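Local coordinates for hemopexin fold protein CP4 (Vigna unguiculata, PDB 3OYO), which is a calcium-containing seed protein of hemopexin fold whose exact role is not established, though a function differing from other plant haemopexins is plausible, at residues A7-S12 against H178-A183; L27-G32 against D214-L219; H67-E72 against S81-Y86; S120-T125 against D172-S177; Q189-I194 against N208-L213. All coordinates share one frame; numbering follows the deposited sequence.

Contact 1 of 5, residues A7-S12 against H178-A183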
# COMPACT_ATOMS: atom_id res chain seq x y z
N ALA A 7 -1.96 2.37 1.64
CA ALA A 7 -2.14 3.30 0.51
C ALA A 7 -2.16 2.52 -0.78
O ALA A 7 -1.47 1.52 -0.90
CB ALA A 7 -0.96 4.29 0.47
N PHE A 8 -2.97 2.95 -1.74
CA PHE A 8 -2.97 2.31 -3.04
C PHE A 8 -3.40 3.34 -4.06
O PHE A 8 -4.26 4.21 -3.81
CB PHE A 8 -3.81 1.00 -3.09
CG PHE A 8 -5.32 1.19 -3.14
CD1 PHE A 8 -6.10 1.08 -1.97
CD2 PHE A 8 -5.97 1.41 -4.35
CE1 PHE A 8 -7.50 1.18 -2.02
CE2 PHE A 8 -7.37 1.55 -4.42
CZ PHE A 8 -8.15 1.44 -3.24
N ARG A 9 -2.82 3.23 -5.24
CA ARG A 9 -3.15 4.22 -6.21
C ARG A 9 -4.38 3.82 -6.97
O ARG A 9 -4.61 2.63 -7.25
CB ARG A 9 -1.98 4.51 -7.12
CG ARG A 9 -1.79 3.54 -8.22
CD ARG A 9 -1.00 4.28 -9.23
NE ARG A 9 -0.89 3.59 -10.51
CZ ARG A 9 -0.44 2.36 -10.69
NH1 ARG A 9 -0.09 1.57 -9.67
NH2 ARG A 9 -0.37 1.90 -11.92
N SER A 10 -5.16 4.84 -7.29
CA SER A 10 -6.41 4.69 -8.00
C SER A 10 -6.28 4.46 -9.52
O SER A 10 -5.23 4.70 -10.15
CB SER A 10 -7.27 5.91 -7.77
OG SER A 10 -8.45 5.82 -8.56
N SER A 11 -7.40 4.01 -10.09
CA SER A 11 -7.56 3.91 -11.53
C SER A 11 -7.67 5.34 -12.08
O SER A 11 -7.36 5.58 -13.24
CB SER A 11 -8.80 3.08 -11.90
OG SER A 11 -9.92 3.50 -11.15
N SER A 12 -8.12 6.27 -11.24
CA SER A 12 -8.12 7.69 -11.64
C SER A 12 -6.70 8.25 -11.59
O SER A 12 -5.99 8.14 -10.58
CB SER A 12 -9.04 8.53 -10.76
OG SER A 12 -10.40 8.12 -10.83
N HIS A 178 1.63 6.94 -10.19
CA HIS A 178 1.17 6.94 -11.59
C HIS A 178 2.31 7.33 -12.51
O HIS A 178 2.27 7.11 -13.73
CB HIS A 178 0.04 7.95 -11.79
CG HIS A 178 -1.27 7.51 -11.23
ND1 HIS A 178 -1.66 7.81 -9.95
CD2 HIS A 178 -2.27 6.78 -11.78
CE1 HIS A 178 -2.84 7.28 -9.72
NE2 HIS A 178 -3.25 6.67 -10.82
N LYS A 179 3.31 7.97 -11.91
CA LYS A 179 4.55 8.26 -12.58
C LYS A 179 5.44 7.06 -12.35
O LYS A 179 5.97 6.87 -11.26
CB LYS A 179 5.17 9.52 -12.00
CG LYS A 179 6.46 9.91 -12.69
CD LYS A 179 7.14 11.02 -11.96
CE LYS A 179 8.57 11.27 -12.49
NZ LYS A 179 8.51 12.10 -13.73
N GLU A 180 5.60 6.26 -13.40
CA GLU A 180 6.41 5.06 -13.38
C GLU A 180 7.89 5.40 -13.66
O GLU A 180 8.17 6.34 -14.42
CB GLU A 180 5.87 4.08 -14.41
CG GLU A 180 4.53 3.54 -13.98
CD GLU A 180 3.95 2.53 -14.96
OE1 GLU A 180 2.77 2.12 -14.76
OE2 GLU A 180 4.64 2.15 -15.93
N PRO A 181 8.84 4.69 -13.03
CA PRO A 181 8.70 3.61 -12.06
C PRO A 181 9.02 4.10 -10.61
O PRO A 181 9.96 3.62 -9.98
CB PRO A 181 9.76 2.61 -12.54
CG PRO A 181 10.94 3.54 -13.00
CD PRO A 181 10.27 4.88 -13.38
N GLU A 182 8.25 5.07 -10.11
CA GLU A 182 8.46 5.60 -8.75
C GLU A 182 7.45 5.00 -7.75
O GLU A 182 6.42 4.49 -8.13
CB GLU A 182 8.34 7.14 -8.75
CG GLU A 182 9.47 7.83 -9.50
CD GLU A 182 9.32 9.32 -9.56
OE1 GLU A 182 10.18 9.92 -10.22
OE2 GLU A 182 8.38 9.91 -8.97
N ALA A 183 7.80 5.05 -6.47
CA ALA A 183 6.94 4.58 -5.41
C ALA A 183 7.23 5.45 -4.18
O ALA A 183 8.29 6.07 -4.07
CB ALA A 183 7.18 3.07 -5.11

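Contact 2 of 5, residues L27-G32 against D214-L219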
# COMPACT_ATOMS: atom_id res chain seq x y z
N LEU A 27 -6.68 11.49 -2.34
CA LEU A 27 -5.92 12.66 -2.75
C LEU A 27 -5.59 12.70 -4.23
O LEU A 27 -5.40 11.66 -4.87
CB LEU A 27 -4.58 12.81 -2.04
CG LEU A 27 -4.28 12.72 -0.56
CD1 LEU A 27 -2.91 13.30 -0.38
CD2 LEU A 27 -5.33 13.46 0.32
N HIS A 28 -5.50 13.92 -4.75
CA HIS A 28 -4.95 14.14 -6.06
C HIS A 28 -3.53 14.65 -5.77
O HIS A 28 -3.33 15.55 -4.95
CB HIS A 28 -5.75 15.17 -6.85
CG HIS A 28 -5.05 15.61 -8.10
ND1 HIS A 28 -5.07 14.86 -9.25
CD2 HIS A 28 -4.28 16.69 -8.36
CE1 HIS A 28 -4.33 15.46 -10.17
NE2 HIS A 28 -3.84 16.57 -9.65
N TYR A 29 -2.54 14.05 -6.41
CA TYR A 29 -1.17 14.45 -6.14
C TYR A 29 -0.44 14.81 -7.43
O TYR A 29 -0.87 14.46 -8.54
CB TYR A 29 -0.47 13.34 -5.32
CG TYR A 29 -0.27 12.03 -6.08
CD1 TYR A 29 -1.36 11.21 -6.41
CD2 TYR A 29 1.01 11.63 -6.49
CE1 TYR A 29 -1.19 10.02 -7.12
CE2 TYR A 29 1.20 10.43 -7.18
CZ TYR A 29 0.11 9.65 -7.52
OH TYR A 29 0.29 8.51 -8.24
N THR A 30 0.66 15.54 -7.26
CA THR A 30 1.49 15.98 -8.37
C THR A 30 2.93 15.81 -7.96
O THR A 30 3.44 16.60 -7.17
CB THR A 30 1.25 17.47 -8.76
OG1 THR A 30 -0.15 17.64 -9.08
CG2 THR A 30 2.11 17.80 -10.05
N PRO A 31 3.59 14.80 -8.53
CA PRO A 31 5.01 14.59 -8.24
C PRO A 31 5.84 15.82 -8.61
O PRO A 31 5.63 16.40 -9.67
CB PRO A 31 5.39 13.36 -9.09
CG PRO A 31 4.31 13.21 -10.08
CD PRO A 31 3.06 13.80 -9.49
N GLY A 32 6.77 16.19 -7.74
CA GLY A 32 7.59 17.37 -7.97
C GLY A 32 7.06 18.64 -7.31
O GLY A 32 7.75 19.67 -7.27
N ASP A 214 5.28 17.42 5.91
CA ASP A 214 5.98 18.42 5.10
C ASP A 214 5.95 18.10 3.63
O ASP A 214 5.93 19.01 2.79
CB ASP A 214 7.45 18.55 5.55
CG ASP A 214 7.57 19.19 6.90
OD1 ASP A 214 6.77 20.08 7.20
OD2 ASP A 214 8.45 18.80 7.68
N GLY A 215 5.95 16.82 3.29
CA GLY A 215 5.86 16.42 1.90
C GLY A 215 4.44 16.46 1.40
O GLY A 215 4.22 16.67 0.23
N TRP A 216 3.49 16.28 2.32
CA TRP A 216 2.05 16.28 2.01
C TRP A 216 1.37 17.23 3.01
O TRP A 216 0.50 16.77 3.79
CB TRP A 216 1.44 14.86 2.14
CG TRP A 216 2.23 13.77 1.47
CD1 TRP A 216 3.43 13.24 1.89
CD2 TRP A 216 1.90 13.09 0.26
NE1 TRP A 216 3.85 12.29 1.02
CE2 TRP A 216 2.94 12.16 0.01
CE3 TRP A 216 0.82 13.15 -0.63
CZ2 TRP A 216 2.95 11.31 -1.10
CZ3 TRP A 216 0.83 12.30 -1.76
CH2 TRP A 216 1.89 11.39 -1.98
N PRO A 217 1.75 18.54 2.99
CA PRO A 217 1.27 19.55 3.95
C PRO A 217 -0.25 19.60 4.06
O PRO A 217 -0.77 19.95 5.13
CB PRO A 217 1.83 20.87 3.39
CG PRO A 217 2.07 20.59 1.95
CD PRO A 217 2.59 19.17 1.94
N VAL A 218 -0.96 19.23 2.99
CA VAL A 218 -2.43 19.19 3.01
C VAL A 218 -2.99 18.25 4.08
O VAL A 218 -4.17 18.33 4.41
CB VAL A 218 -3.04 18.89 1.61
CG1 VAL A 218 -3.09 17.36 1.32
CG2 VAL A 218 -4.40 19.49 1.47
N LEU A 219 -2.16 17.37 4.65
CA LEU A 219 -2.69 16.43 5.65
C LEU A 219 -2.62 17.07 7.03
O LEU A 219 -3.19 16.56 8.02
CB LEU A 219 -1.93 15.09 5.61
CG LEU A 219 -2.02 14.26 4.32
CD1 LEU A 219 -1.25 13.02 4.55
CD2 LEU A 219 -3.48 13.97 3.91

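Contact 3 of 5, residues H67-E72 against S81-Y86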
# COMPACT_ATOMS: atom_id res chain seq x y z
N HIS A 67 -2.67 -1.82 -5.49
CA HIS A 67 -3.41 -1.70 -6.73
C HIS A 67 -3.03 -2.89 -7.60
O HIS A 67 -1.85 -3.31 -7.64
CB HIS A 67 -2.98 -0.37 -7.39
CG HIS A 67 -3.31 -0.27 -8.84
ND1 HIS A 67 -2.61 -0.95 -9.81
CD2 HIS A 67 -4.23 0.48 -9.50
CE1 HIS A 67 -3.11 -0.66 -11.00
NE2 HIS A 67 -4.09 0.21 -10.84
N THR A 68 -4.01 -3.42 -8.33
CA THR A 68 -3.72 -4.52 -9.29
C THR A 68 -3.92 -4.03 -10.72
O THR A 68 -2.95 -3.79 -11.44
CB THR A 68 -4.63 -5.75 -9.06
OG1 THR A 68 -6.01 -5.33 -9.15
CG2 THR A 68 -4.32 -6.43 -7.72
N GLU A 69 -5.18 -3.92 -11.13
CA GLU A 69 -5.51 -3.43 -12.47
C GLU A 69 -6.92 -2.85 -12.50
O GLU A 69 -7.74 -3.15 -11.64
CB GLU A 69 -5.38 -4.54 -13.52
CG GLU A 69 -6.26 -5.74 -13.32
CD GLU A 69 -5.79 -6.96 -14.14
OE1 GLU A 69 -4.57 -7.32 -14.10
OE2 GLU A 69 -6.65 -7.55 -14.82
N ALA A 70 -7.20 -2.03 -13.51
CA ALA A 70 -8.53 -1.42 -13.65
C ALA A 70 -8.85 -0.74 -12.33
O ALA A 70 -8.01 -0.01 -11.80
CB ALA A 70 -9.60 -2.49 -14.04
N SER A 71 -10.06 -0.98 -11.81
CA SER A 71 -10.48 -0.44 -10.51
C SER A 71 -10.56 -1.56 -9.48
O SER A 71 -11.45 -1.60 -8.65
CB SER A 71 -11.81 0.29 -10.66
OG SER A 71 -11.56 1.46 -11.42
N GLU A 72 -9.59 -2.47 -9.53
CA GLU A 72 -9.49 -3.57 -8.60
C GLU A 72 -8.26 -3.42 -7.71
O GLU A 72 -7.25 -2.84 -8.12
CB GLU A 72 -9.44 -4.90 -9.38
CG GLU A 72 -10.75 -5.26 -10.08
CD GLU A 72 -10.61 -6.45 -11.01
OE1 GLU A 72 -9.55 -7.09 -11.03
OE2 GLU A 72 -11.56 -6.75 -11.75
N SER A 81 -7.91 -10.82 4.20
CA SER A 81 -7.77 -10.24 2.84
C SER A 81 -9.09 -10.20 2.03
O SER A 81 -10.03 -10.99 2.24
CB SER A 81 -6.66 -10.98 2.06
OG SER A 81 -6.37 -10.33 0.82
N ALA A 82 -9.17 -9.26 1.10
CA ALA A 82 -10.28 -9.25 0.16
C ALA A 82 -9.77 -8.67 -1.15
O ALA A 82 -8.87 -7.82 -1.16
CB ALA A 82 -11.50 -8.43 0.69
N TYR A 83 -10.31 -9.19 -2.26
CA TYR A 83 -10.06 -8.60 -3.57
C TYR A 83 -11.33 -7.81 -3.79
O TYR A 83 -12.42 -8.32 -3.56
CB TYR A 83 -9.84 -9.68 -4.63
CG TYR A 83 -9.24 -9.14 -5.91
CD1 TYR A 83 -8.19 -8.23 -5.88
CD2 TYR A 83 -9.74 -9.51 -7.16
CE1 TYR A 83 -7.63 -7.71 -7.03
CE2 TYR A 83 -9.19 -8.97 -8.35
CZ TYR A 83 -8.14 -8.06 -8.27
OH TYR A 83 -7.58 -7.51 -9.44
N ILE A 84 -11.19 -6.55 -4.18
CA ILE A 84 -12.33 -5.63 -4.30
C ILE A 84 -12.34 -4.86 -5.63
O ILE A 84 -11.32 -4.77 -6.33
CB ILE A 84 -12.35 -4.63 -3.13
CG1 ILE A 84 -11.19 -3.62 -3.24
CG2 ILE A 84 -12.30 -5.40 -1.79
CD1 ILE A 84 -11.29 -2.44 -2.29
N ASP A 85 -13.50 -4.37 -6.01
CA ASP A 85 -13.57 -3.47 -7.14
C ASP A 85 -14.21 -2.23 -6.51
O ASP A 85 -15.37 -2.26 -6.09
CB ASP A 85 -14.44 -4.02 -8.25
CG ASP A 85 -14.52 -3.07 -9.46
OD1 ASP A 85 -14.81 -1.86 -9.30
OD2 ASP A 85 -14.26 -3.51 -10.59
N TYR A 86 -13.45 -1.14 -6.42
CA TYR A 86 -13.95 0.05 -5.70
C TYR A 86 -14.78 0.96 -6.62
O TYR A 86 -15.38 1.90 -6.13
CB TYR A 86 -12.83 0.86 -5.02
CG TYR A 86 -11.68 1.18 -5.91
CD1 TYR A 86 -10.62 0.25 -6.06
CD2 TYR A 86 -11.60 2.40 -6.56
CE1 TYR A 86 -9.55 0.51 -6.89
CE2 TYR A 86 -10.49 2.68 -7.41
CZ TYR A 86 -9.50 1.73 -7.57
OH TYR A 86 -8.43 1.96 -8.38
O HOH W 1 -7.16 -0.11 -9.01
O HOH W 2 -12.37 -2.79 -12.43
O HOH W 3 -14.04 -5.92 -11.22

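Contact 4 of 5, residues S120-T125 against D172-S177. With CA (calcium ion), chain C.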
# COMPACT_ATOMS: atom_id res chain seq x y z
N SER A 120 2.90 -3.73 4.43
CA SER A 120 2.55 -2.84 3.32
C SER A 120 2.90 -3.60 2.02
O SER A 120 3.36 -4.74 2.07
CB SER A 120 3.34 -1.50 3.39
OG SER A 120 4.72 -1.80 3.52
N ALA A 121 2.64 -2.98 0.89
CA ALA A 121 2.87 -3.61 -0.44
C ALA A 121 2.65 -2.56 -1.54
O ALA A 121 1.83 -1.64 -1.37
CB ALA A 121 1.87 -4.79 -0.62
N PHE A 122 3.38 -2.65 -2.66
CA PHE A 122 3.11 -1.76 -3.76
C PHE A 122 3.18 -2.54 -5.06
O PHE A 122 3.90 -3.54 -5.20
CB PHE A 122 3.99 -0.49 -3.77
CG PHE A 122 5.45 -0.75 -4.08
CD1 PHE A 122 6.37 -0.98 -3.05
CD2 PHE A 122 5.90 -0.77 -5.41
CE1 PHE A 122 7.70 -1.23 -3.37
CE2 PHE A 122 7.23 -1.02 -5.72
CZ PHE A 122 8.14 -1.26 -4.69
N ARG A 123 2.41 -2.06 -6.03
CA ARG A 123 2.39 -2.64 -7.38
C ARG A 123 3.68 -2.41 -8.17
O ARG A 123 4.13 -1.28 -8.32
CB ARG A 123 1.23 -2.00 -8.16
CG ARG A 123 1.05 -2.56 -9.56
CD ARG A 123 0.59 -4.00 -9.55
NE ARG A 123 -0.10 -4.37 -10.80
CZ ARG A 123 0.51 -4.84 -11.88
NH1 ARG A 123 1.85 -4.96 -11.90
NH2 ARG A 123 -0.22 -5.18 -12.96
N SER A 124 4.27 -3.48 -8.69
CA SER A 124 5.47 -3.34 -9.50
C SER A 124 5.02 -2.96 -10.91
O SER A 124 3.83 -3.07 -11.27
CB SER A 124 6.25 -4.65 -9.55
OG SER A 124 7.35 -4.58 -10.45
N THR A 125 6.00 -2.57 -11.72
CA THR A 125 5.71 -2.24 -13.10
C THR A 125 5.81 -3.48 -13.93
O THR A 125 5.26 -3.53 -14.99
CB THR A 125 6.68 -1.19 -13.67
OG1 THR A 125 8.01 -1.53 -13.29
CG2 THR A 125 6.37 0.18 -13.14
N ASP A 172 5.68 0.89 6.91
CA ASP A 172 4.29 1.01 7.31
C ASP A 172 3.30 1.09 6.17
O ASP A 172 2.19 0.61 6.30
CB ASP A 172 4.07 2.18 8.26
CG ASP A 172 4.61 1.92 9.63
OD1 ASP A 172 4.43 0.80 10.16
OD2 ASP A 172 5.19 2.83 10.23
N ALA A 173 3.65 1.75 5.07
CA ALA A 173 2.75 1.85 3.95
C ALA A 173 3.54 2.27 2.75
O ALA A 173 4.66 2.79 2.91
CB ALA A 173 1.58 2.85 4.22
N CYS A 174 2.98 2.05 1.56
CA CYS A 174 3.64 2.45 0.31
C CYS A 174 2.66 2.28 -0.81
O CYS A 174 1.66 1.61 -0.64
CB CYS A 174 4.89 1.60 0.04
SG CYS A 174 4.75 -0.17 0.26
N PHE A 175 2.92 2.93 -1.94
CA PHE A 175 2.11 2.77 -3.14
C PHE A 175 2.91 3.08 -4.40
O PHE A 175 3.90 3.81 -4.37
CB PHE A 175 0.83 3.63 -3.09
CG PHE A 175 1.07 5.13 -3.24
CD1 PHE A 175 1.60 5.87 -2.19
CD2 PHE A 175 0.74 5.78 -4.44
CE1 PHE A 175 1.78 7.21 -2.35
CE2 PHE A 175 0.92 7.10 -4.61
CZ PHE A 175 1.47 7.84 -3.59
N ALA A 176 2.46 2.50 -5.53
CA ALA A 176 3.11 2.75 -6.80
C ALA A 176 2.58 4.05 -7.39
O ALA A 176 1.36 4.23 -7.49
CB ALA A 176 2.84 1.61 -7.76
N SER A 177 3.47 4.96 -7.76
CA SER A 177 3.05 6.24 -8.32
C SER A 177 2.51 6.04 -9.75
O SER A 177 2.89 5.08 -10.44
CB SER A 177 4.23 7.23 -8.31
OG SER A 177 3.86 8.51 -8.85
CA CA C . 0.56 -1.02 7.38

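Contact 5 of 5, residues Q189-I194 against N208-L213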
# COMPACT_ATOMS: atom_id res chain seq x y z
N GLN A 189 6.21 8.59 11.01
CA GLN A 189 5.83 9.94 10.64
C GLN A 189 6.53 10.40 9.35
O GLN A 189 6.21 11.47 8.83
CB GLN A 189 6.27 10.92 11.73
CG GLN A 189 5.65 10.71 13.09
CD GLN A 189 6.12 11.76 14.12
OE1 GLN A 189 5.72 11.71 15.28
NE2 GLN A 189 6.96 12.70 13.69
N ASN A 190 7.46 9.59 8.86
CA ASN A 190 8.28 9.93 7.71
C ASN A 190 7.95 9.16 6.43
O ASN A 190 7.20 8.17 6.46
CB ASN A 190 9.75 9.68 8.08
CG ASN A 190 10.17 10.54 9.26
OD1 ASN A 190 10.03 11.76 9.21
ND2 ASN A 190 10.67 9.92 10.32
N TYR A 191 8.49 9.65 5.30
CA TYR A 191 8.30 9.00 4.01
C TYR A 191 9.51 9.35 3.12
O TYR A 191 10.29 10.27 3.41
CB TYR A 191 6.97 9.44 3.34
CG TYR A 191 7.12 10.70 2.49
CD1 TYR A 191 7.32 11.94 3.09
CD2 TYR A 191 7.06 10.63 1.10
CE1 TYR A 191 7.51 13.08 2.32
CE2 TYR A 191 7.24 11.79 0.31
CZ TYR A 191 7.47 13.00 0.95
OH TYR A 191 7.66 14.12 0.18
N VAL A 192 9.64 8.58 2.05
CA VAL A 192 10.66 8.83 1.09
C VAL A 192 10.17 8.37 -0.28
O VAL A 192 9.30 7.49 -0.38
CB VAL A 192 11.98 8.06 1.45
CG1 VAL A 192 11.82 6.59 1.19
CG2 VAL A 192 13.18 8.62 0.66
N ARG A 193 10.77 8.93 -1.31
CA ARG A 193 10.49 8.56 -2.69
C ARG A 193 11.60 7.66 -3.22
O ARG A 193 12.78 7.85 -2.89
CB ARG A 193 10.37 9.82 -3.57
CG ARG A 193 10.04 9.54 -5.02
CD ARG A 193 9.72 10.83 -5.80
NE ARG A 193 10.77 11.83 -5.72
CZ ARG A 193 11.65 12.08 -6.69
NH1 ARG A 193 11.66 11.39 -7.84
NH2 ARG A 193 12.53 13.03 -6.49
N ILE A 194 11.20 6.69 -4.04
CA ILE A 194 12.12 5.77 -4.71
C ILE A 194 11.88 5.59 -6.22
O ILE A 194 10.76 5.79 -6.74
CB ILE A 194 12.14 4.34 -4.07
CG1 ILE A 194 10.82 3.58 -4.31
CG2 ILE A 194 12.61 4.41 -2.62
CD1 ILE A 194 10.89 2.05 -4.00
N ASN A 208 15.98 11.84 -0.24
CA ASN A 208 16.15 12.06 1.21
C ASN A 208 14.80 11.91 1.94
O ASN A 208 13.72 12.17 1.36
CB ASN A 208 16.86 13.39 1.53
CG ASN A 208 16.39 14.52 0.63
OD1 ASN A 208 15.20 14.83 0.60
ND2 ASN A 208 17.31 15.13 -0.11
N ILE A 209 14.87 11.46 3.18
CA ILE A 209 13.69 11.15 3.99
C ILE A 209 13.17 12.43 4.62
O ILE A 209 13.96 13.26 5.02
CB ILE A 209 14.05 10.12 5.05
CG1 ILE A 209 14.65 8.88 4.36
CG2 ILE A 209 12.83 9.82 5.97
CD1 ILE A 209 15.22 7.87 5.33
N ARG A 210 11.83 12.57 4.64
CA ARG A 210 11.15 13.80 5.07
C ARG A 210 9.92 13.48 5.93
O ARG A 210 9.38 12.38 5.84
CB ARG A 210 10.64 14.59 3.87
CG ARG A 210 11.71 15.27 3.11
CD ARG A 210 11.19 15.74 1.78
NE ARG A 210 12.30 16.29 1.00
CZ ARG A 210 12.25 16.65 -0.28
NH1 ARG A 210 11.12 16.51 -0.97
NH2 ARG A 210 13.34 17.14 -0.87
N PRO A 211 9.51 14.43 6.77
CA PRO A 211 8.30 14.22 7.54
C PRO A 211 7.11 14.26 6.60
O PRO A 211 7.06 15.09 5.69
CB PRO A 211 8.29 15.40 8.52
CG PRO A 211 9.76 15.82 8.63
CD PRO A 211 10.21 15.67 7.19
N ILE A 212 6.18 13.35 6.81
CA ILE A 212 4.98 13.25 5.97
C ILE A 212 4.22 14.59 5.86
O ILE A 212 3.76 15.01 4.77
CB ILE A 212 4.03 12.14 6.52
CG1 ILE A 212 4.68 10.76 6.34
CG2 ILE A 212 2.69 12.18 5.81
CD1 ILE A 212 3.95 9.56 7.13
N LEU A 213 4.07 15.25 6.99
CA LEU A 213 3.34 16.49 7.04
C LEU A 213 4.04 17.63 6.35
O LEU A 213 3.44 18.66 6.15
CB LEU A 213 3.01 16.86 8.50
CG LEU A 213 2.09 15.86 9.22
CD1 LEU A 213 1.92 16.29 10.66
CD2 LEU A 213 0.78 15.72 8.54
O HOH W 4 5.06 14.21 9.41
O HOH W 5 12.19 11.91 -0.63

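Contact 1 of 5, residues A7-S12 against H178-A183
The seam between the first and fourth blades of the four-bladed hemopexin propeller is spanned here by Arg9 and His178. Arg9 ends the innermost strand of the first blade, 6-9, and His178 lies in the turn between strands 173-176 and 182-187 of the fourth. The imidazole receives the aliphatic part of the arginine on one face: Arg9 CD stands 3.5 Å from the ring centroid and only 7° off the ring normal, a CH-pi contact. The arginine chain runs extended from CG to NE and carries the guanidinium past the ring, the two planes 85° apart, with His178 CD2 at the guanidinium edge. At the rim of the imidazole, NE2 donates to Ser10 O at 2.9 Å, a bent bond with an N-H...O angle of 141°. His178 ND1 is hydrogen-bonded to Tyr29 OH, and both ring nitrogens are thereby engaged on the first blade. An alanine here would probably leave Ser10 O and Tyr29 OH without this mate and open a gap beside Arg9 CD. Glu180 adds charge alone, its OE1 lying 4.2 Å from Arg9 NH2 and well out of the guanidinium plane. The acceptor side is shaped by an ST turn, in which Ser12 N donates to Ser10 OG at 2.7 Å.

Contact 2 of 5, residues L27-G32 against D214-L219
The Trp216 indole meets Leu27 and Tyr29 through its six-membered ring, at CE3 and CZ3. Leu27 CD1 sits nearest Trp216 CE3, at 3.7 Å, and reaches on to CZ3, where Tyr29 CB also packs, 3.9 Å from Trp216 CZ3. The indole is further surrounded by Phe18, Tyr184 and Tyr191, all in edge-to-face arrangements. Trp216 CG is anti to its own carbonyl carbon (chi1 -47°), which carries the six-membered ring across to strand 23-28. Leu27 is forked between two groups: CD1 reaches the indole and, at 4.4 Å, Val218 CG1, while CD2 meets Leu219 CD2 at 4.1 Å. No hydrogen bond crosses the contact; the evidence is wholly of apolar side chains, most of them buried. On the other side, Leu219 N donates to Trp216 O at 2.9 Å, at the 3-10 segment 217-219; Val218 points to Leu27 and the tip of Leu219 reaches it. Trp216 itself is where the chain leaves helix 212-215, which follows the outermost strand of the fourth blade. This is an interblade apolar junction of the hemopexin propeller, in which the last blade's C-terminal extension packs on the third strand of the first.

Contact 3 of 5, residues H67-E72 against S81-Y86
Tyr83 OH sits between two polar side chains, donating to Glu72 OE1 at 2.6 Å and hydrogen-bonded to Thr68 OG1 at 2.7 Å. Thr68 meets it tip to tip near the ring plane, whereas the Glu72 carboxylate is turned 79° from the ring and uses the anti side of OE1. A phenylalanine in place of Tyr83 would probably leave Glu72 OE1 without its donor and the carboxylate freer to turn. Nearby, Tyr86 N donates to Ser71 O at 3.0 Å, and Ser71 CB rests over one face of the Tyr86 ring, 4.3 Å from its centroid. Glu72 and Asp85 form an antiparallel non-hydrogen-bonded pair; a water between Glu72 OE2 and Asp85 OD2 probably eases the repulsion of their like charges. Further out, Glu72 N donates to Glu69 O at 2.9 Å, closing a type II' turn, and Tyr74 stacks on Tyr83. The arrangement belongs to a hemopexin blade: the turn between its first two strands folds back on the end of the third, 80-85.

Contact 4 of 5, residues S120-T125 against D172-S177
Van der Waals contact brings Ser120 CB to 3.4 Å from Ala173 CA, tighter than usual for two carbons. Further along, the Ala176 methyl lies against the Arg123 carbonyl, with Ala176 CB 3.2 Å from Arg123 O. Sulfur contacts come next: Cys174 SG stands at the edge of the Phe122 ring, near its plane, 3.8 Å from Phe122 CD1, and also lies 3.6 Å from Ser120 OG. That hydroxyl is hydrogen-bonded to Ile171 O. Polar bonding across the pair is absent; Ala121 O and Cys174 O are two acceptors merely 3.3 Å apart. Metal binding marks one end, where Asp172 O coordinates the calcium ion at 2.5 Å, joined by the backbone oxygens of Asn5, Asp63 and Asp119. Strands 120-123 and 173-176 run almost parallel, their axes 6° apart and 5.0 Å at closest approach. They are the innermost strands of the third and fourth blades around the central channel, each bonded outward in its own sheet, to 129-134 and 182-187, while strand 6-9 touches both Arg123 and Ala176.

Contact 5 of 5, residues Q189-I194 against N208-L213
Tyr191 and Arg210 hold the firm part of this contact, exchanging two backbone bonds as an antiparallel hydrogen-bonded pair. Tyr191 N donates to Arg210 O at 2.9 Å, and Arg210 N returns the bond to Tyr191 O at 3.0 Å. Ile212 N reaches Gln189 O at 2.8 Å in a nearly straight bond, with an N-H...O angle of 170°. It ties the first residue of helix 212-215, just after the N-cap position at Pro211, to the residue just before strand 190-195. On the buried side, Tyr191 CB packs 4.0 Å from Ile212 CG1. Tyr191 CG lies between the backbone N and the carbonyl carbon (chi1 88°), bringing CD1 near Arg210 O and CE1 near Pro211 O, and Trp216 meets the ring edge-to-face. The pairing belongs to the hairpin of strands 190-195 and 205-211, the third and fourth (outermost) strands of the fourth blade of the hemopexin propeller. The other side is exposed at Ile209, whose CG1 lies 4.0 Å from Val192 CG2 and whose CG2 lies 3.7 Å from Asn190 CB. Beside the pairing a water donates to Asn208 O and weakly accepts from Arg193 N. The Arg210 chain, also exposed, runs extended past the Tyr191 ring, guanidinium and ring planes 64° apart. At the start of the helix a second water donates to Gln189 O and accepts from Leu213 N, 2.8 Å away.

The five contacts follow the ring of a four-bladed propeller. Contact 4 lies nearest the middle, its centre about 5 Å from that of the chain, and pairs the inner strands of blades three and four. Contacts 1 and 2 both join blade one to blade four, their centres about 13 Å apart and linked by His178 and Tyr29; their segments alternate along the chain. Contact 3, within blade two, and contact 4 are nested inside the loop that contact 1 closes. Contact 5, within blade four, shares helix 212-215 with contact 2 and lies about 26 Å, centre to centre, from contact 3. N- and C-terminal blades are thus brought together, closing the ring around the calcium ion.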